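Local coordinates for chloramphenicol acetyltransferase (Bacteroides thetaiotaomicron, PDB 2I9D), which belongs to the chloramphenicol acetyltransferases, trimeric enzymes that transfer an acetyl group from acetyl-CoA to the antibiotic, and probably does so itself, at the interface of chains A and B. Sequence-based numbering; all coordinates share one arbitrary frame. Chains: chain A/B, Chloramphenicol acetyltransferase.

Contact 1: the interface of chains A and B. Residues chain A 157-161; chain B 31-34, 158.
A:Ser159 and A:Ile160 pair antiparallel with B:Thr33 and B:Ile32, so that the short strand 159-160 of chain A lies beside strand 29-37 of chain B and carries the pairing across the subunit boundary. Main-chain bonds run both ways: A:Thr158 N gives its hydrogen to B:Thr33 O (2.8 Å), B:Thr33 N to A:Ser159 O (3.0 Å) and A:Thr161 N to B:Ser31 O (2.9 Å). The two faces of this small sheet differ in character. On one, the side chains of A:Ile160 and B:Ile32 lie alongside each other and point the same way, their CG1 methylenes 3.9 Å apart. Branched aliphatic residues suit this place because they favour extended backbone and fill the apolar side. Within chain A, the tip of A:Ile160, CD1, sits 3.5 Å above the centre of one face of the A:Phe157 ring, whose flat surface backs the isoleucine. The opposite face is polar. There the hydroxyl of A:Ser159, OG, is anti to the backbone N (chi1 173°), a rotamer that turns it to the water it shares with B:Thr33 OG1; short hydroxyl side chains suit a place where a water bridges two closely paired strands. A:Thr158 also turns its hydroxyl towards B:Thr158, but the resulting approach to the carbonyl is too short to be trusted in detail. At the far end, A:Thr161 holds its hydroxyl in the crowded position between its own N and carbonyl carbon (chi1 68°), where it stands in for a main-chain acceptor: B:Ser31 N donates to A:Thr161 OG1 over 2.9 Å, at 158° at the hydrogen.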
loop_
_atom_site.group_PDB
_atom_site.type_symbol
_atom_site.label_atom_id
_atom_site.label_comp_id
_atom_site.label_asym_id
_atom_site.label_seq_id
_atom_site.Cartn_x
_atom_site.Cartn_y
_atom_site.Cartn_z
ATOM N N PHE A 157 8.880 -6.667 1.815
ATOM C CA PHE A 157 7.949 -5.556 2.107
ATOM C C PHE A 157 6.561 -6.157 2.332
ATOM O O PHE A 157 6.268 -7.245 1.820
ATOM C CB PHE A 157 7.924 -4.545 0.955
ATOM C CG PHE A 157 7.689 -5.173 -0.421
ATOM C CD1 PHE A 157 6.390 -5.514 -0.839
ATOM C CD2 PHE A 157 8.765 -5.400 -1.312
ATOM C CE1 PHE A 157 6.159 -6.091 -2.109
ATOM C CE2 PHE A 157 8.540 -5.976 -2.593
ATOM C CZ PHE A 157 7.227 -6.316 -2.987
ATOM N N THR A 158 5.713 -5.454 3.080
ATOM C CA THR A 158 4.341 -5.908 3.251
ATOM C C THR A 158 3.368 -5.092 2.411
ATOM O O THR A 158 2.191 -5.467 2.279
ATOM C CB THR A 158 3.877 -5.851 4.723
ATOM O OG1 THR A 158 4.273 -4.604 5.294
ATOM C CG2 THR A 158 4.472 -6.985 5.518
ATOM N N SER A 159 3.858 -3.987 1.843
ATOM C CA SER A 159 3.062 -3.113 1.027
ATOM C C SER A 159 3.939 -2.284 0.078
ATOM O O SER A 159 4.939 -1.702 0.497
ATOM C CB SER A 159 2.267 -2.193 1.954
ATOM O OG SER A 159 1.572 -1.185 1.233
ATOM N N ILE A 160 3.568 -2.253 -1.202
ATOM C CA ILE A 160 4.011 -1.210 -2.131
ATOM C C ILE A 160 2.771 -0.769 -2.913
ATOM O O ILE A 160 2.075 -1.591 -3.490
ATOM C CB ILE A 160 5.148 -1.656 -3.101
ATOM C CG1 ILE A 160 6.444 -1.923 -2.336
ATOM C CG2 ILE A 160 5.399 -0.554 -4.170
ATOM C CD1 ILE A 160 7.597 -2.543 -3.116
ATOM N N THR A 161 2.477 0.526 -2.903
ATOM C CA THR A 161 1.413 1.051 -3.747
ATOM C C THR A 161 2.002 1.628 -5.036
ATOM O O THR A 161 3.141 2.122 -5.054
ATOM C CB THR A 161 0.686 2.179 -3.062
ATOM O OG1 THR A 161 1.607 3.275 -2.966
ATOM C CG2 THR A 161 0.188 1.739 -1.697
ATOM N N SER B 31 3.975 4.406 -1.683
ATOM C CA SER B 31 3.985 4.010 -0.276
ATOM C C SER B 31 4.517 2.616 -0.129
ATOM O O SER B 31 4.245 1.725 -0.953
ATOM C CB SER B 31 2.587 4.066 0.336
ATOM O OG SER B 31 2.231 5.420 0.501
ATOM N N ILE B 32 5.310 2.450 0.916
ATOM C CA ILE B 32 5.904 1.182 1.200
ATOM C C ILE B 32 5.829 0.961 2.698
ATOM O O ILE B 32 5.903 1.933 3.493
ATOM C CB ILE B 32 7.382 1.072 0.649
ATOM C CG1 ILE B 32 7.938 -0.354 0.859
ATOM C CG2 ILE B 32 8.283 2.179 1.233
ATOM C CD1 ILE B 32 9.309 -0.619 0.192
ATOM N N THR B 33 5.625 -0.303 3.066
ATOM C CA THR B 33 5.778 -0.729 4.444
ATOM C C THR B 33 6.690 -1.941 4.445
ATOM O O THR B 33 6.569 -2.814 3.576
ATOM C CB THR B 33 4.432 -1.110 5.120
ATOM O OG1 THR B 33 3.559 0.005 5.067
ATOM C CG2 THR B 33 4.633 -1.453 6.627
ATOM N N SER B 34 7.583 -1.993 5.429
ATOM C CA SER B 34 8.438 -3.150 5.629
ATOM C C SER B 34 8.704 -3.264 7.116
ATOM O O SER B 34 8.603 -2.272 7.838
ATOM C CB SER B 34 9.770 -2.949 4.878
ATOM O OG SER B 34 10.493 -4.161 4.750
ATOM N N THR B 158 0.349 -3.962 9.019
ATOM C CA THR B 158 1.198 -4.521 7.986
ATOM C C THR B 158 1.289 -3.560 6.815
ATOM O O THR B 158 2.068 -3.780 5.880
ATOM C CB THR B 158 0.635 -5.879 7.454
ATOM O OG1 THR B 158 -0.770 -5.739 7.183
ATOM C CG2 THR B 158 0.826 -6.985 8.463
HETATM O O HOH W 1 2.732 1.093 2.636
#

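Contact 2: the interface of chains A and B. Residues chain A 132, 163; chain B 22, 25, 27-29, 197.
A:Thr163 and A:Tyr132 meet chain B in an apolar subunit interface of side-chain packing, which probably helps to hold the trimer together beside B:His197, the histidine expected, from the family motif, to be the proton acceptor. Contact is by shape: nitrogen and oxygen atoms of the two sides do not come within bonding reach. Of the residues of this patch, A:Thr163 hides the most surface, 75 Å². Its beta carbon and methyl fit among B:Phe22, B:Phe25, B:His197 and the chain leading into strand 29-37. The methyl CG2, anti to the carbonyl carbon, stands above the B:Phe22 ring plane but outside the CD1-CE1 edge, 4.0 Å from B:Phe22 CE1, on the side where B:His197 CB also lies, 4.1 Å from CG2. Beside it are the backbone carbonyls of B:Asn27 and B:Gln29, while B:Phe25 approaches through its CD2 edge, 4.1 Å from A:Thr163 CB. A short, beta-branched side chain suits so narrow a place. A:Tyr132 comes to B:Phe22 from another direction, its aromatic side chain reaching across to offer a flat face. The rings are perpendicular, centroids 5.5 Å apart, and B:Phe22 gives the edge: CE2 and CZ are turned to the tyrosine face, displaced towards its hydroxyl end, with A:Tyr132 CZ 3.6 Å from B:Phe22 CE2. B:Phe22 also serves its own subunit: B:His197 CB stands 3.7 Å above the centre of its ring, and B:Phe22 CZ lies over a face of the imidazole. This packing should help to set the position of B:His197, whose CG is anti to its backbone N (chi1 -157°). The turn on which A:Thr163 leans is steadied by B:Asn27, whose OD1 accepts from B:Gln29 N over 3.0 Å, with the donor above the amide plane. In the fold, B:Phe22 ends helix 16-22, B:Gln29 begins strand 29-37, and B:His197 lies in the HHXXXDG motif just beyond strand 186-196.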
loop_
_atom_site.group_PDB
_atom_site.type_symbol
_atom_site.label_atom_id
_atom_site.label_comp_id
_atom_site.label_asym_id
_atom_site.label_seq_id
_atom_site.Cartn_x
_atom_site.Cartn_y
_atom_site.Cartn_z
ATOM N N TYR A 132 13.869 4.831 -18.721
ATOM C CA TYR A 132 12.461 4.821 -19.154
ATOM C C TYR A 132 12.172 4.801 -20.669
ATOM O O TYR A 132 11.017 4.876 -21.088
ATOM C CB TYR A 132 11.701 5.946 -18.463
ATOM C CG TYR A 132 11.538 5.630 -16.984
ATOM C CD1 TYR A 132 10.619 4.650 -16.563
ATOM C CD2 TYR A 132 12.314 6.281 -16.026
ATOM C CE1 TYR A 132 10.466 4.334 -15.212
ATOM C CE2 TYR A 132 12.190 5.963 -14.676
ATOM C CZ TYR A 132 11.254 4.997 -14.276
ATOM O OH TYR A 132 11.132 4.677 -12.960
ATOM N N THR A 163 2.273 4.274 -8.316
ATOM C CA THR A 163 2.019 5.613 -8.837
ATOM C C THR A 163 0.747 5.629 -9.713
ATOM O O THR A 163 0.184 4.589 -10.045
ATOM C CB THR A 163 3.245 6.125 -9.653
ATOM O OG1 THR A 163 3.668 5.110 -10.554
ATOM C CG2 THR A 163 4.392 6.450 -8.741
ATOM N N PHE B 22 8.217 10.797 -13.879
ATOM C CA PHE B 22 7.180 10.913 -12.858
ATOM C C PHE B 22 6.563 12.299 -12.641
ATOM O O PHE B 22 5.438 12.406 -12.165
ATOM C CB PHE B 22 7.703 10.347 -11.557
ATOM C CG PHE B 22 7.979 8.865 -11.625
ATOM C CD1 PHE B 22 6.928 7.942 -11.575
ATOM C CD2 PHE B 22 9.284 8.397 -11.792
ATOM C CE1 PHE B 22 7.174 6.590 -11.651
ATOM C CE2 PHE B 22 9.537 7.056 -11.865
ATOM C CZ PHE B 22 8.471 6.147 -11.797
ATOM N N PHE B 25 2.911 13.340 -13.303
ATOM C CA PHE B 25 1.902 12.343 -12.904
ATOM C C PHE B 25 0.885 12.906 -11.900
ATOM O O PHE B 25 1.248 13.702 -11.012
ATOM C CB PHE B 25 2.554 11.137 -12.236
ATOM C CG PHE B 25 3.128 10.131 -13.178
ATOM C CD1 PHE B 25 3.487 10.466 -14.496
ATOM C CD2 PHE B 25 3.370 8.831 -12.729
ATOM C CE1 PHE B 25 4.056 9.520 -15.347
ATOM C CE2 PHE B 25 3.931 7.887 -13.590
ATOM C CZ PHE B 25 4.284 8.251 -14.898
ATOM N N ASN B 27 -0.312 11.168 -9.515
ATOM C CA ASN B 27 0.302 10.701 -8.286
ATOM C C ASN B 27 1.705 10.152 -8.576
ATOM O O ASN B 27 1.852 9.016 -9.017
ATOM C CB ASN B 27 -0.586 9.631 -7.588
ATOM C CG ASN B 27 0.034 9.097 -6.287
ATOM O OD1 ASN B 27 0.945 9.720 -5.744
ATOM N ND2 ASN B 27 -0.470 7.948 -5.777
ATOM N N PRO B 28 2.749 10.967 -8.333
ATOM C CA PRO B 28 4.163 10.543 -8.529
ATOM C C PRO B 28 4.746 9.827 -7.277
ATOM O O PRO B 28 5.917 9.462 -7.254
ATOM C CB PRO B 28 4.872 11.883 -8.721
ATOM C CG PRO B 28 4.080 12.812 -7.759
ATOM C CD PRO B 28 2.648 12.363 -7.840
ATOM N N GLN B 29 3.917 9.637 -6.250
ATOM C CA GLN B 29 4.369 9.022 -4.994
ATOM C C GLN B 29 4.166 7.515 -4.919
ATOM O O GLN B 29 3.361 6.926 -5.620
ATOM C CB GLN B 29 3.724 9.686 -3.767
ATOM C CG GLN B 29 3.793 11.181 -3.794
ATOM C CD GLN B 29 3.295 11.828 -2.515
ATOM O OE1 GLN B 29 3.992 12.677 -1.953
ATOM N NE2 GLN B 29 2.124 11.412 -2.022
ATOM N N HIS B 197 8.636 9.045 -6.411
ATOM C CA HIS B 197 9.324 8.074 -7.225
ATOM C C HIS B 197 10.372 8.734 -8.157
ATOM O O HIS B 197 11.333 8.080 -8.580
ATOM C CB HIS B 197 8.308 7.202 -7.993
ATOM C CG HIS B 197 8.852 5.866 -8.403
ATOM N ND1 HIS B 197 10.210 5.625 -8.558
ATOM C CD2 HIS B 197 8.224 4.702 -8.708
ATOM C CE1 HIS B 197 10.393 4.363 -8.922
ATOM N NE2 HIS B 197 9.207 3.779 -9.014
#

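The centres of contact 1 and contact 2 lie about 16 Å apart, and strand 29-37 of chain B runs between them: its first residue belongs to contact 2, while contact 1 uses residues a little further along. On chain A, the segment paired in contact 1 is followed within two residues by A:Thr163 of contact 2. Strand pairing could therefore fix the register that delivers this threonine beside B:His197. The centre of contact 1 is about 19 Å from A:His197; its main-chain pairing suggests a role in assembly. Contact 2 may link subunit packing to the active site, which this family builds at subunit boundaries, since B:His197 is one of its residues.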